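PDB 2QGY: enolase from the environmental genome shotgun sequencing of the Sargasso Sea, which is of unknown function but binds a magnesium ion and probably belongs to the mandelate racemase/muconate lactonizing branch of the enolase superfamily. Local coordinates for residues A[107-112]-A[281-286]; A[307-312]-A[360-365]; A[314-319]-A[352-357]. All coordinates share one frame; numbering follows the deposited sequence. Where two conformers were deposited one is given.

Contact 1: residues A[107-112]-A[281-286]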
# COMPACT_ATOMS: atom_id res chain seq x y z
N ALA A 107 9.86 -10.47 1.55
CA ALA A 107 10.17 -11.74 2.17
C ALA A 107 10.73 -12.69 1.09
O ALA A 107 11.72 -13.37 1.33
CB ALA A 107 8.95 -12.34 2.85
N ILE A 108 10.09 -12.72 -0.08
CA ILE A 108 10.50 -13.65 -1.13
C ILE A 108 11.86 -13.19 -1.66
O ILE A 108 12.79 -14.00 -1.77
CB ILE A 108 9.49 -13.72 -2.28
CG1 ILE A 108 8.16 -14.33 -1.81
CG2 ILE A 108 10.08 -14.57 -3.44
CD1 ILE A 108 6.99 -14.11 -2.83
N GLU A 109 12.02 -11.89 -1.93
CA GLU A 109 13.31 -11.46 -2.49
C GLU A 109 14.46 -11.73 -1.54
O GLU A 109 15.55 -12.14 -1.97
CB GLU A 109 13.31 -9.99 -2.93
CG GLU A 109 14.45 -9.69 -3.92
CD GLU A 109 14.66 -8.20 -4.12
OE1 GLU A 109 13.78 -7.52 -4.72
OE2 GLU A 109 15.73 -7.74 -3.69
N ILE A 110 14.23 -11.52 -0.26
CA ILE A 110 15.27 -11.74 0.75
C ILE A 110 15.65 -13.23 0.74
O ILE A 110 16.83 -13.57 0.82
CB ILE A 110 14.79 -11.30 2.15
CG1 ILE A 110 14.78 -9.75 2.23
CG2 ILE A 110 15.73 -11.86 3.27
CD1 ILE A 110 14.05 -9.18 3.44
N ALA A 111 14.66 -14.11 0.64
CA ALA A 111 14.97 -15.56 0.56
C ALA A 111 15.79 -15.94 -0.69
O ALA A 111 16.65 -16.84 -0.63
CB ALA A 111 13.72 -16.40 0.62
N LEU A 112 15.49 -15.29 -1.82
CA LEU A 112 16.24 -15.54 -3.05
C LEU A 112 17.70 -15.05 -2.93
O LEU A 112 18.63 -15.67 -3.47
CB LEU A 112 15.53 -14.93 -4.26
CG LEU A 112 14.11 -15.43 -4.63
CD1 LEU A 112 13.60 -14.78 -5.88
CD2 LEU A 112 14.00 -16.99 -4.75
N GLY A 281 12.05 -5.11 -1.30
CA GLY A 281 13.16 -6.07 -1.47
C GLY A 281 14.49 -5.37 -1.28
O GLY A 281 14.53 -4.15 -1.01
N LEU A 282 15.58 -6.13 -1.45
CA LEU A 282 16.92 -5.58 -1.26
C LEU A 282 17.43 -4.74 -2.43
O LEU A 282 18.17 -3.77 -2.22
CB LEU A 282 17.91 -6.69 -0.91
CG LEU A 282 17.48 -7.45 0.36
CD1 LEU A 282 18.67 -8.29 0.78
CD2 LEU A 282 17.08 -6.47 1.51
N ILE A 283 17.01 -5.11 -3.63
CA ILE A 283 17.39 -4.38 -4.84
C ILE A 283 16.94 -2.93 -4.62
O ILE A 283 17.68 -2.00 -4.87
CB ILE A 283 16.71 -4.99 -6.09
CG1 ILE A 283 17.37 -6.33 -6.50
CG2 ILE A 283 16.69 -3.99 -7.25
CD1 ILE A 283 16.78 -6.95 -7.77
N ASP A 284 15.70 -2.75 -4.15
CA ASP A 284 15.16 -1.41 -4.00
C ASP A 284 15.78 -0.61 -2.87
O ASP A 284 15.95 0.60 -2.99
CB ASP A 284 13.63 -1.43 -3.91
CG ASP A 284 12.97 -1.42 -5.31
OD1 ASP A 284 13.72 -1.31 -6.31
OD2 ASP A 284 11.73 -1.55 -5.40
N ILE A 285 16.11 -1.27 -1.77
CA ILE A 285 16.79 -0.59 -0.67
C ILE A 285 18.18 -0.13 -1.12
O ILE A 285 18.60 1.01 -0.87
CB ILE A 285 16.91 -1.54 0.54
CG1 ILE A 285 15.53 -1.66 1.20
CG2 ILE A 285 17.97 -1.06 1.56
CD1 ILE A 285 15.51 -2.47 2.44
N ILE A 286 18.90 -1.01 -1.79
CA ILE A 286 20.23 -0.66 -2.31
C ILE A 286 20.18 0.45 -3.37
O ILE A 286 21.03 1.34 -3.35
CB ILE A 286 20.94 -1.91 -2.89
CG1 ILE A 286 21.26 -2.94 -1.78
CG2 ILE A 286 22.20 -1.51 -3.65
CD1 ILE A 286 22.25 -2.47 -0.72
O HOH W 1 13.64 -4.83 -4.33
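Three N-H groups converge on the carboxylate oxygen OE2 of Glu109: those of Leu282 and Ile283 across the contact and the indole NE1 of Trp113, one turn further along the glutamate's own helix. The bond from Ile283 N to Glu109 OE2 is 2.9 Å long and nearly straight, with an N-H...O angle of 163°, and it meets the syn lone pair of OE2. Leu282 N comes within 2.8 Å of Glu109 OE2, but the bend at its hydrogen, 123°, leaves a weak bond. The second oxygen, Glu109 OE1, accepts a hydrogen bond from a water 2.7 Å away, and this water in turn accepts one from Asp284 N, so the carboxylate reaches a third backbone N-H indirectly. The glutamate thus sits over the amino end of helix 282-294, where the N-H groups and the helix dipole would be expected to stabilise its negative charge.

In the fold, the contact joins helix 99-120 of the N-terminal capping domain to a helix of the C-terminal barrel domain, the two-domain arrangement of the enolase superfamily. The local helix axes are 10.5 Å apart and run at 91° to each other. The Glu109 side chain spans this gap as an extended chain, CG anti to the backbone N. Gly281, at the N-cap, brings its CA to 3.6 Å from Glu109 OE1. Beside the polar group, Ile110 CG1 packs 4.0 Å from Leu282 CG, the two side chains crossing at about a right angle, while Ile283 CG1 lies against Glu109 OE2.

Contact 2: residues A[307-312]-A[360-365]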
# COMPACT_ATOMS: atom_id res chain seq x y z
N MET A 307 14.59 -10.43 15.39
CA MET A 307 16.02 -10.16 15.35
C MET A 307 16.78 -11.33 14.72
O MET A 307 17.99 -11.48 14.93
CB MET A 307 16.58 -9.78 16.75
CG MET A 307 16.11 -8.40 17.34
SD MET A 307 16.72 -6.98 16.38
CE MET A 307 15.25 -6.59 15.41
N SER A 308 16.07 -12.14 13.91
CA SER A 308 16.66 -13.24 13.19
C SER A 308 16.85 -12.87 11.72
O SER A 308 17.84 -12.19 11.38
CB SER A 308 15.84 -14.54 13.39
OG SER A 308 14.51 -14.51 12.84
N VAL A 309 15.91 -13.25 10.86
CA VAL A 309 16.08 -13.11 9.38
C VAL A 309 16.15 -11.63 8.94
O VAL A 309 17.10 -11.21 8.28
CB VAL A 309 14.97 -13.88 8.60
CG1 VAL A 309 15.18 -13.76 7.12
CG2 VAL A 309 14.96 -15.38 8.99
N SER A 310 15.16 -10.85 9.34
CA SER A 310 15.18 -9.39 9.04
C SER A 310 16.43 -8.70 9.56
O SER A 310 17.06 -7.92 8.82
CB SER A 310 13.96 -8.70 9.64
OG SER A 310 12.78 -9.14 9.01
N ALA A 311 16.81 -8.96 10.81
CA ALA A 311 18.02 -8.31 11.35
C ALA A 311 19.26 -8.68 10.53
O ALA A 311 20.10 -7.82 10.25
CB ALA A 311 18.23 -8.59 12.87
N SER A 312 19.39 -9.95 10.15
CA SER A 312 20.56 -10.36 9.36
C SER A 312 20.61 -9.67 8.01
O SER A 312 21.67 -9.21 7.59
CB SER A 312 20.60 -11.87 9.17
OG SER A 312 21.80 -12.21 8.49
N LEU A 360 22.49 -15.32 4.44
CA LEU A 360 22.18 -14.63 5.69
C LEU A 360 22.63 -15.37 6.92
O LEU A 360 22.44 -14.89 8.05
CB LEU A 360 20.65 -14.45 5.81
CG LEU A 360 19.98 -13.69 4.67
CD1 LEU A 360 18.44 -13.89 4.82
CD2 LEU A 360 20.38 -12.21 4.75
N GLY A 361 23.18 -16.56 6.74
CA GLY A 361 23.74 -17.29 7.88
C GLY A 361 22.68 -17.77 8.86
O GLY A 361 22.98 -17.97 10.05
N ILE A 362 21.47 -17.99 8.38
CA ILE A 362 20.34 -18.36 9.26
C ILE A 362 20.42 -19.85 9.65
O ILE A 362 20.52 -20.73 8.80
CB ILE A 362 18.97 -17.99 8.62
CG1 ILE A 362 18.89 -16.46 8.42
CG2 ILE A 362 17.80 -18.54 9.44
CD1 ILE A 362 18.91 -15.67 9.69
N VAL A 363 20.34 -20.08 10.95
CA VAL A 363 20.21 -21.42 11.51
C VAL A 363 18.99 -21.38 12.41
O VAL A 363 19.04 -20.81 13.49
CB VAL A 363 21.47 -21.80 12.34
CG1 VAL A 363 21.30 -23.18 13.02
CG2 VAL A 363 22.74 -21.79 11.48
N ILE A 364 17.89 -21.97 11.95
CA ILE A 364 16.63 -21.92 12.71
C ILE A 364 16.17 -23.33 13.06
O ILE A 364 16.22 -24.24 12.22
CB ILE A 364 15.53 -21.15 11.94
CG1 ILE A 364 15.70 -19.63 12.15
CG2 ILE A 364 14.12 -21.51 12.39
CD1 ILE A 364 14.80 -18.84 11.21
N HIS A 365 15.73 -23.49 14.30
CA HIS A 365 15.17 -24.73 14.79
C HIS A 365 13.67 -24.68 14.52
O HIS A 365 12.90 -24.07 15.27
CB HIS A 365 15.46 -24.88 16.28
CG HIS A 365 16.91 -25.03 16.59
ND1 HIS A 365 17.45 -26.23 17.01
CD2 HIS A 365 17.94 -24.15 16.54
CE1 HIS A 365 18.75 -26.08 17.21
NE2 HIS A 365 19.07 -24.83 16.93
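Val309 and Ser312, one turn apart on the first part of helix 309-320, face the chain from Leu360 to Ile364. In this enolase-superfamily fold, a helix of the barrel domain here packs on the loop that carries the chain from strand 351-354 through helix 366-371 back to the N-terminal domain's sheet, which it rejoins as strand 373-379.

The polar interaction is a single hydrogen bond. Ser312 OG donates to Leu360 O at 2.8 Å, lying in the carbonyl plane on a lone pair, with a C=O...O angle of 123°. The first torsion of the serine (chi1 -176°) sets OG anti to the backbone N, pointing at the loop carbonyl. The N-H of Leu360 itself donates to Asp114 OD1 on helix 99-120, and both backbone polar groups of Leu360 are thereby held by side chains from two different helices.

The apolar contacts centre on the forked side chain of Val309, whose two methyls divide the loop between them. CG1 meets Leu360 CD1 at 4.0 Å. CG2 serves two isoleucines, with Ile362 CD1 at 4.0 Å and Ile364 CD1 at 4.1 Å. In each of these pairs the side chains cross at about a right angle. Trp50 of strand 48-53 touches both isoleucines, while Glu52 of the same strand and Ile38 of strand 37-43 touch Val309, which brings the N-terminal domain's sheet up to this packing.

Backbone atoms of the helix start also take part. The Ile362 terminal methyl CD1 reaches Val309 CA at 3.8 Å and lies 4.0 Å from the carbonyl oxygen of Ser308.

Contact 3: residues A[314-319]-A[352-357]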
# COMPACT_ATOMS: atom_id res chain seq x y z
N MET A 314 19.30 -6.81 7.28
CA MET A 314 19.59 -5.40 7.55
C MET A 314 21.10 -5.21 7.73
O MET A 314 21.70 -4.31 7.15
CB MET A 314 18.84 -4.94 8.82
CG MET A 314 19.13 -3.46 9.27
SD MET A 314 18.39 -2.96 10.82
CE MET A 314 19.14 -4.12 11.97
N LEU A 315 21.70 -6.04 8.58
CA LEU A 315 23.13 -5.91 8.84
C LEU A 315 23.96 -6.10 7.58
O LEU A 315 24.90 -5.33 7.31
CB LEU A 315 23.57 -6.87 9.96
CG LEU A 315 22.90 -6.68 11.32
CD1 LEU A 315 23.44 -7.70 12.31
CD2 LEU A 315 23.09 -5.23 11.84
N HIS A 316 23.60 -7.11 6.78
CA HIS A 316 24.32 -7.32 5.51
C HIS A 316 24.18 -6.09 4.58
O HIS A 316 25.16 -5.64 3.98
CB HIS A 316 23.84 -8.60 4.82
CG HIS A 316 24.43 -9.85 5.40
ND1 HIS A 316 25.71 -10.29 5.08
CD2 HIS A 316 23.92 -10.77 6.26
CE1 HIS A 316 25.95 -11.42 5.72
NE2 HIS A 316 24.89 -11.72 6.46
N VAL A 317 22.98 -5.53 4.48
CA VAL A 317 22.79 -4.35 3.65
C VAL A 317 23.62 -3.19 4.19
O VAL A 317 24.37 -2.55 3.43
CB VAL A 317 21.31 -3.93 3.51
CG1 VAL A 317 21.16 -2.49 2.87
CG2 VAL A 317 20.62 -4.90 2.64
N CYS A 318 23.51 -2.93 5.49
CA CYS A 318 24.20 -1.79 6.11
C CYS A 318 25.72 -1.87 5.95
O CYS A 318 26.38 -0.85 5.78
CB CYS A 318 23.87 -1.65 7.60
SG CYS A 318 22.18 -1.04 7.86
N SER A 319 26.25 -3.09 6.02
CA SER A 319 27.69 -3.32 5.87
C SER A 319 28.20 -3.08 4.44
O SER A 319 29.41 -2.91 4.24
CB SER A 319 28.08 -4.72 6.35
OG SER A 319 27.74 -5.70 5.39
N ALA A 352 27.04 -4.42 15.76
CA ALA A 352 26.71 -5.81 15.53
C ALA A 352 27.76 -6.42 14.62
O ALA A 352 28.08 -5.86 13.56
CB ALA A 352 25.31 -5.93 14.89
N HIS A 353 28.33 -7.55 15.01
CA HIS A 353 29.33 -8.20 14.17
C HIS A 353 28.72 -9.35 13.39
O HIS A 353 28.21 -10.29 13.97
CB HIS A 353 30.54 -8.69 14.99
CG HIS A 353 31.56 -9.41 14.16
ND1 HIS A 353 32.64 -8.78 13.58
CD2 HIS A 353 31.65 -10.71 13.78
CE1 HIS A 353 33.35 -9.65 12.90
NE2 HIS A 353 32.77 -10.84 13.00
N ILE A 354 28.78 -9.25 12.07
CA ILE A 354 28.14 -10.21 11.16
C ILE A 354 29.02 -11.43 11.04
O ILE A 354 30.23 -11.30 10.92
CB ILE A 354 28.01 -9.63 9.71
CG1 ILE A 354 27.19 -8.35 9.71
CG2 ILE A 354 27.41 -10.67 8.75
CD1 ILE A 354 27.28 -7.57 8.40
N ASN A 355 28.43 -12.62 11.03
CA ASN A 355 29.28 -13.76 10.80
C ASN A 355 29.56 -13.97 9.30
O ASN A 355 29.03 -13.26 8.43
CB ASN A 355 28.77 -15.01 11.54
CG ASN A 355 27.62 -15.69 10.84
OD1 ASN A 355 27.01 -16.61 11.41
ND2 ASN A 355 27.31 -15.27 9.62
N LYS A 356 30.42 -14.94 9.02
CA LYS A 356 30.96 -15.13 7.70
C LYS A 356 30.28 -16.29 6.96
O LYS A 356 30.77 -16.73 5.93
CB LYS A 356 32.48 -15.34 7.83
CG LYS A 356 33.20 -16.04 6.67
CD LYS A 356 34.63 -16.46 7.06
CE LYS A 356 35.25 -17.41 6.03
NZ LYS A 356 36.72 -17.57 6.30
N SER A 357 29.14 -16.76 7.47
CA SER A 357 28.42 -17.89 6.83
C SER A 357 27.79 -17.44 5.51
O SER A 357 27.59 -16.24 5.28
CB SER A 357 27.33 -18.45 7.76
OG SER A 357 27.91 -18.86 8.99
O HOH W 2 26.11 -14.44 7.38
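Ile354 divides its branches between two neighbours on helix 309-320: with chi1 at -58°, CG1 stands anti to the carbonyl carbon and turns to Leu315, while CG2, anti to the backbone N, meets His316. In the histidine a first torsion of -79° sets CG anti to its own carbonyl carbon. His316 CE1 lies 3.4 Å from Ile354 CG2, and the ring and the isoleucine approach obliquely.

The other branch of Ile354 fits against the helix backbone. Its CG1 lies 3.9 Å from Leu315 CB, and beyond it CD1 is 3.4 Å from Leu315 O. The same methyl touches CB and OG of Ser319, with Ile354 CD1 3.6 Å from Ser319 OG. That hydroxyl donates to His316 O, one turn back in the helix, and is also hydrogen-bonded to Asn125 ND2. Two residues earlier on the strand, Ala352 CB packs 3.6 Å from Leu315 CD1.

Both ring nitrogens have polar partners. ND1 is hydrogen-bonded to the backbone N of Asn125, and His316 NE2 is 3.1 Å from a water in the plane of the ring. This water donates to Ser357 O and, weakly, to Asn355 O, linking the ring to the chain beyond the strand.

The 314-319 segment of helix 309-320 crosses strand residues 352-354 at 89°, with local axes 9.3 Å apart. It lies across one arm of the hairpin 345-348/351-354, which is added to the strands of the superfamily's modified TIM barrel, (beta/alpha)7-beta, through antiparallel pairing with strand 135-141. Val136 of that strand also touches Leu315 and Ser319.

All three contacts are buried, but they join different parts of the fold. Contact 1 joins the N-terminal domain to the barrel domain, and a carboxylate at a helix start dominates it. Contacts 2 and 3 share helix 309-320 and are mainly apolar: contact 2 joins it to the loop returning to the N-terminal domain, contact 3 to a hairpin strand. Contacts 1 and 3 each use a bridging water, whereas contact 2 has a direct serine-to-carbonyl bond. Contact 3 lies nested in the chain segment closed by contact 2. The three adjoin: Leu360 packs on Ile110 and lies near His316, and Val317 packs on helix 282-294.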